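Local coordinates for protein polyhedrin (Operophtera brumata cypovirus 19, PDB 5A99) that probably packs as trimers into the crystalline polyhedra that occlude cypovirus particles and protect them between insect hosts, at residues 65-76 / 215-223. Residues are numbered along the deposited sequence; the frame is centred on the assembly and turned at random.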
loop_
_atom_site.group_PDB
_atom_site.type_symbol
_atom_site.label_atom_id
_atom_site.label_comp_id
_atom_site.label_asym_id
_atom_site.label_seq_id
_atom_site.Cartn_x
_atom_site.Cartn_y
_atom_site.Cartn_z
ATOM N N GLN A 65 -2.420 -12.938 -2.042
ATOM C CA GLN A 65 -2.754 -11.967 -3.061
ATOM C C GLN A 65 -2.447 -12.506 -4.450
ATOM O O GLN A 65 -2.729 -11.841 -5.439
ATOM C CB GLN A 65 -2.007 -10.660 -2.789
ATOM C CG GLN A 65 -2.312 -10.115 -1.403
ATOM C CD GLN A 65 -1.361 -9.011 -0.988
ATOM O OE1 GLN A 65 -0.167 -9.064 -1.270
ATOM N NE2 GLN A 65 -1.892 -7.997 -0.323
ATOM N N LEU A 66 -1.892 -13.723 -4.511
ATOM C CA LEU A 66 -1.521 -14.365 -5.777
ATOM C C LEU A 66 -2.423 -15.557 -6.123
ATOM O O LEU A 66 -2.655 -15.857 -7.292
ATOM C CB LEU A 66 -0.062 -14.835 -5.726
ATOM C CG LEU A 66 1.006 -13.743 -5.535
ATOM C CD1 LEU A 66 2.370 -14.350 -5.212
ATOM C CD2 LEU A 66 1.075 -12.870 -6.756
ATOM N N VAL A 67 -2.922 -16.244 -5.112
ATOM C CA VAL A 67 -3.800 -17.380 -5.349
ATOM C C VAL A 67 -5.128 -16.875 -5.917
ATOM O O VAL A 67 -5.408 -15.675 -5.889
ATOM C CB VAL A 67 -4.062 -18.161 -4.056
ATOM C CG1 VAL A 67 -2.772 -18.735 -3.517
ATOM C CG2 VAL A 67 -4.738 -17.271 -3.013
ATOM N N LEU A 68 -5.933 -17.782 -6.449
ATOM C CA LEU A 68 -7.318 -17.464 -6.781
ATOM C C LEU A 68 -8.216 -18.618 -6.330
ATOM O O LEU A 68 -8.022 -19.755 -6.739
ATOM C CB LEU A 68 -7.474 -17.207 -8.286
ATOM C CG LEU A 68 -8.772 -16.515 -8.725
ATOM C CD1 LEU A 68 -8.620 -15.945 -10.146
ATOM C CD2 LEU A 68 -9.962 -17.465 -8.655
ATOM N N PRO A 69 -9.255 -18.322 -5.545
ATOM C CA PRO A 69 -9.762 -16.978 -5.265
ATOM C C PRO A 69 -8.968 -16.222 -4.207
ATOM O O PRO A 69 -8.234 -16.806 -3.390
ATOM C CB PRO A 69 -11.182 -17.253 -4.757
ATOM C CG PRO A 69 -11.072 -18.584 -4.090
ATOM C CD PRO A 69 -10.071 -19.366 -4.897
ATOM N N ASN A 70 -9.131 -14.901 -4.231
ATOM C CA ASN A 70 -8.582 -14.040 -3.199
ATOM C C ASN A 70 -9.547 -12.888 -2.929
ATOM O O ASN A 70 -10.598 -12.791 -3.568
ATOM C CB ASN A 70 -7.188 -13.519 -3.595
ATOM C CG ASN A 70 -7.207 -12.695 -4.861
ATOM O OD1 ASN A 70 -7.594 -11.519 -4.852
ATOM N ND2 ASN A 70 -6.755 -13.292 -5.957
ATOM N N TYR A 71 -9.198 -12.016 -1.989
ATOM C CA TYR A 71 -10.126 -10.964 -1.574
ATOM C C TYR A 71 -10.316 -9.863 -2.650
ATOM O O TYR A 71 -11.289 -9.115 -2.610
ATOM C CB TYR A 71 -9.745 -10.398 -0.191
ATOM C CG TYR A 71 -8.383 -9.738 -0.103
ATOM C CD1 TYR A 71 -7.237 -10.484 0.153
ATOM C CD2 TYR A 71 -8.247 -8.367 -0.268
ATOM C CE1 TYR A 71 -6.005 -9.886 0.224
ATOM C CE2 TYR A 71 -7.016 -7.758 -0.195
ATOM C CZ TYR A 71 -5.894 -8.516 0.060
ATOM O OH TYR A 71 -4.655 -7.899 0.140
ATOM N N ARG A 72 -9.407 -9.794 -3.620
ATOM C CA ARG A 72 -9.557 -8.885 -4.757
ATOM C C ARG A 72 -10.362 -9.551 -5.880
ATOM O O ARG A 72 -11.211 -8.914 -6.501
ATOM C CB ARG A 72 -8.186 -8.446 -5.285
ATOM C CG ARG A 72 -7.274 -7.823 -4.241
ATOM C CD ARG A 72 -7.929 -6.614 -3.560
ATOM N NE ARG A 72 -8.299 -5.578 -4.518
ATOM C CZ ARG A 72 -7.470 -4.632 -4.959
ATOM N NH1 ARG A 72 -6.208 -4.574 -4.520
ATOM N NH2 ARG A 72 -7.900 -3.735 -5.842
ATOM N N ILE A 73 -10.078 -10.829 -6.133
ATOM C CA ILE A 73 -10.853 -11.655 -7.072
ATOM C C ILE A 73 -11.396 -12.885 -6.349
ATOM O O ILE A 73 -10.750 -13.940 -6.285
ATOM C CB ILE A 73 -9.996 -12.123 -8.277
ATOM C CG1 ILE A 73 -9.356 -10.925 -8.980
ATOM C CG2 ILE A 73 -10.836 -12.935 -9.264
ATOM C CD1 ILE A 73 -10.343 -10.047 -9.744
ATOM N N ASN A 74 -12.593 -12.733 -5.799
ATOM C CA ASN A 74 -13.233 -13.765 -4.996
ATOM C C ASN A 74 -14.400 -14.393 -5.770
ATOM O O ASN A 74 -15.554 -14.304 -5.353
ATOM C CB ASN A 74 -13.719 -13.135 -3.691
ATOM C CG ASN A 74 -13.898 -14.143 -2.581
ATOM O OD1 ASN A 74 -13.255 -15.195 -2.563
ATOM N ND2 ASN A 74 -14.779 -13.825 -1.639
ATOM N N ASP A 75 -14.095 -15.013 -6.908
ATOM C CA ASP A 75 -15.140 -15.519 -7.796
ATOM C C ASP A 75 -15.155 -17.047 -7.911
ATOM O O ASP A 75 -15.860 -17.600 -8.751
ATOM C CB ASP A 75 -15.046 -14.871 -9.188
ATOM C CG ASP A 75 -13.671 -15.011 -9.817
ATOM O OD1 ASP A 75 -12.950 -15.981 -9.484
ATOM O OD2 ASP A 75 -13.314 -14.150 -10.656
ATOM N N GLU A 76 -14.373 -17.720 -7.068
ATOM C CA GLU A 76 -14.441 -19.171 -6.942
ATOM C C GLU A 76 -14.485 -19.552 -5.450
ATOM O O GLU A 76 -14.204 -18.718 -4.576
ATOM C CB GLU A 76 -13.235 -19.832 -7.622
ATOM C CG GLU A 76 -13.022 -19.462 -9.112
ATOM C CD GLU A 76 -13.916 -20.250 -10.074
ATOM O OE1 GLU A 76 -14.749 -21.054 -9.601
ATOM O OE2 GLU A 76 -13.787 -20.069 -11.305
ATOM N N SER A 215 -1.571 5.065 -9.739
ATOM C CA SER A 215 -2.614 4.194 -10.249
ATOM C C SER A 215 -2.724 2.980 -9.368
ATOM O O SER A 215 -1.707 2.463 -8.908
ATOM C CB SER A 215 -2.278 3.729 -11.668
ATOM O OG SER A 215 -2.210 4.811 -12.569
ATOM N N PRO A 216 -3.956 2.507 -9.125
ATOM C CA PRO A 216 -4.029 1.291 -8.316
ATOM C C PRO A 216 -3.603 0.103 -9.160
ATOM O O PRO A 216 -3.659 0.198 -10.391
ATOM C CB PRO A 216 -5.513 1.204 -7.955
ATOM C CG PRO A 216 -6.203 1.815 -9.116
ATOM C CD PRO A 216 -5.280 2.919 -9.619
ATOM N N ASP A 217 -3.161 -0.982 -8.530
ATOM C CA ASP A 217 -2.898 -2.199 -9.279
ATOM C C ASP A 217 -4.233 -2.700 -9.805
ATOM O O ASP A 217 -5.239 -2.682 -9.093
ATOM C CB ASP A 217 -2.238 -3.276 -8.417
ATOM C CG ASP A 217 -0.794 -2.947 -8.061
ATOM O OD1 ASP A 217 -0.195 -2.048 -8.692
ATOM O OD2 ASP A 217 -0.248 -3.613 -7.156
ATOM N N LEU A 218 -4.244 -3.138 -11.057
ATOM C CA LEU A 218 -5.450 -3.710 -11.631
ATOM C C LEU A 218 -5.397 -5.224 -11.521
ATOM O O LEU A 218 -4.393 -5.834 -11.873
ATOM C CB LEU A 218 -5.596 -3.304 -13.094
ATOM C CG LEU A 218 -6.833 -3.847 -13.825
ATOM C CD1 LEU A 218 -7.344 -2.853 -14.866
ATOM C CD2 LEU A 218 -6.513 -5.162 -14.474
ATOM N N TYR A 219 -6.473 -5.810 -11.002
ATOM C CA TYR A 219 -6.645 -7.262 -10.954
ATOM C C TYR A 219 -7.710 -7.682 -11.956
ATOM O O TYR A 219 -8.790 -7.096 -11.996
ATOM C CB TYR A 219 -7.094 -7.690 -9.554
ATOM C CG TYR A 219 -5.988 -8.023 -8.567
ATOM C CD1 TYR A 219 -5.196 -7.028 -8.013
ATOM C CD2 TYR A 219 -5.771 -9.334 -8.161
ATOM C CE1 TYR A 219 -4.193 -7.332 -7.092
ATOM C CE2 TYR A 219 -4.771 -9.650 -7.247
ATOM C CZ TYR A 219 -3.986 -8.648 -6.713
ATOM O OH TYR A 219 -2.996 -8.971 -5.802
ATOM N N ALA A 220 -7.422 -8.705 -12.750
ATOM C CA ALA A 220 -8.371 -9.213 -13.745
ATOM C C ALA A 220 -8.328 -10.729 -13.801
ATOM O O ALA A 220 -7.277 -11.330 -13.602
ATOM C CB ALA A 220 -8.074 -8.643 -15.125
ATOM N N HIS A 221 -9.476 -11.330 -14.098
ATOM C CA HIS A 221 -9.614 -12.776 -14.213
ATOM C C HIS A 221 -10.197 -13.122 -15.587
ATOM O O HIS A 221 -11.277 -12.646 -15.954
ATOM C CB HIS A 221 -10.513 -13.286 -13.079
ATOM C CG HIS A 221 -10.583 -14.781 -12.974
ATOM N ND1 HIS A 221 -9.702 -15.620 -13.614
ATOM C CD2 HIS A 221 -11.434 -15.579 -12.285
ATOM C CE1 HIS A 221 -10.013 -16.876 -13.337
ATOM N NE2 HIS A 221 -11.058 -16.877 -12.531
ATOM N N TYR A 222 -9.466 -13.930 -16.351
ATOM C CA TYR A 222 -9.887 -14.316 -17.703
ATOM C C TYR A 222 -10.038 -15.833 -17.839
ATOM O O TYR A 222 -9.243 -16.608 -17.288
ATOM C CB TYR A 222 -8.917 -13.765 -18.766
ATOM C CG TYR A 222 -9.156 -12.301 -19.055
ATOM C CD1 TYR A 222 -10.205 -11.899 -19.884
ATOM C CD2 TYR A 222 -8.374 -11.316 -18.459
ATOM C CE1 TYR A 222 -10.455 -10.557 -20.130
ATOM C CE2 TYR A 222 -8.619 -9.957 -18.703
ATOM C CZ TYR A 222 -9.660 -9.591 -19.541
ATOM O OH TYR A 222 -9.916 -8.259 -19.801
ATOM N N ASP A 223 -11.077 -16.232 -18.574
ATOM C CA ASP A 223 -11.415 -17.641 -18.818
ATOM C C ASP A 223 -10.178 -18.496 -19.152
ATOM O O ASP A 223 -9.952 -19.558 -18.547
ATOM C CB ASP A 223 -12.423 -17.732 -19.974
ATOM C CG ASP A 223 -13.787 -17.159 -19.626
ATOM O OD1 ASP A 223 -13.943 -16.545 -18.548
ATOM O OD2 ASP A 223 -14.715 -17.324 -20.452
HETATM O O HOH W 1 -5.534 -2.330 -6.496
#
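H221 turns its imidazole away from its own backbone N (chi1 -172°) and L68 likewise has CG anti to the backbone N (chi1 -165°), which sets methyl CD1 of L68 over the centre of the ring, 3.4 Å from the H221 centroid: a CH-pi contact almost on the ring normal. ND1 of H221 hydrogen-bonds to the L46 carbonyl O. I73 touches both aromatic residues, CG2 lying 3.8 Å from CB of H221 and CG1 4.0 Å from CB of Y219. One face of the Y219 ring carries CB of R72, displaced from the centre toward the rim (15° off the normal). The phenol OH of Y219 reaches Q65 O, 2.9 Å away near the ring plane, as a possible hydrogen bond. Bent at chi2 and chi3, R72 curls over the phenol; its NH2 forms a salt bridge with D64 of a second subunit and binds a water that donates to the carbonyl of D217. N70 shapes the loop: its OD1 accepts from R72 N (2.8 Å), an Asx turn. I73 N also donates to N70 OD1, 2.9 Å away, from above the carbonyl plane, and ND2 of N70 holds V67 O. The loop so folded, between strand 56-61 and helix 81-92, lies against 218-222, an edge strand, within this chain, of the six-stranded antiparallel sheet, beside a subunit interface of the trimer.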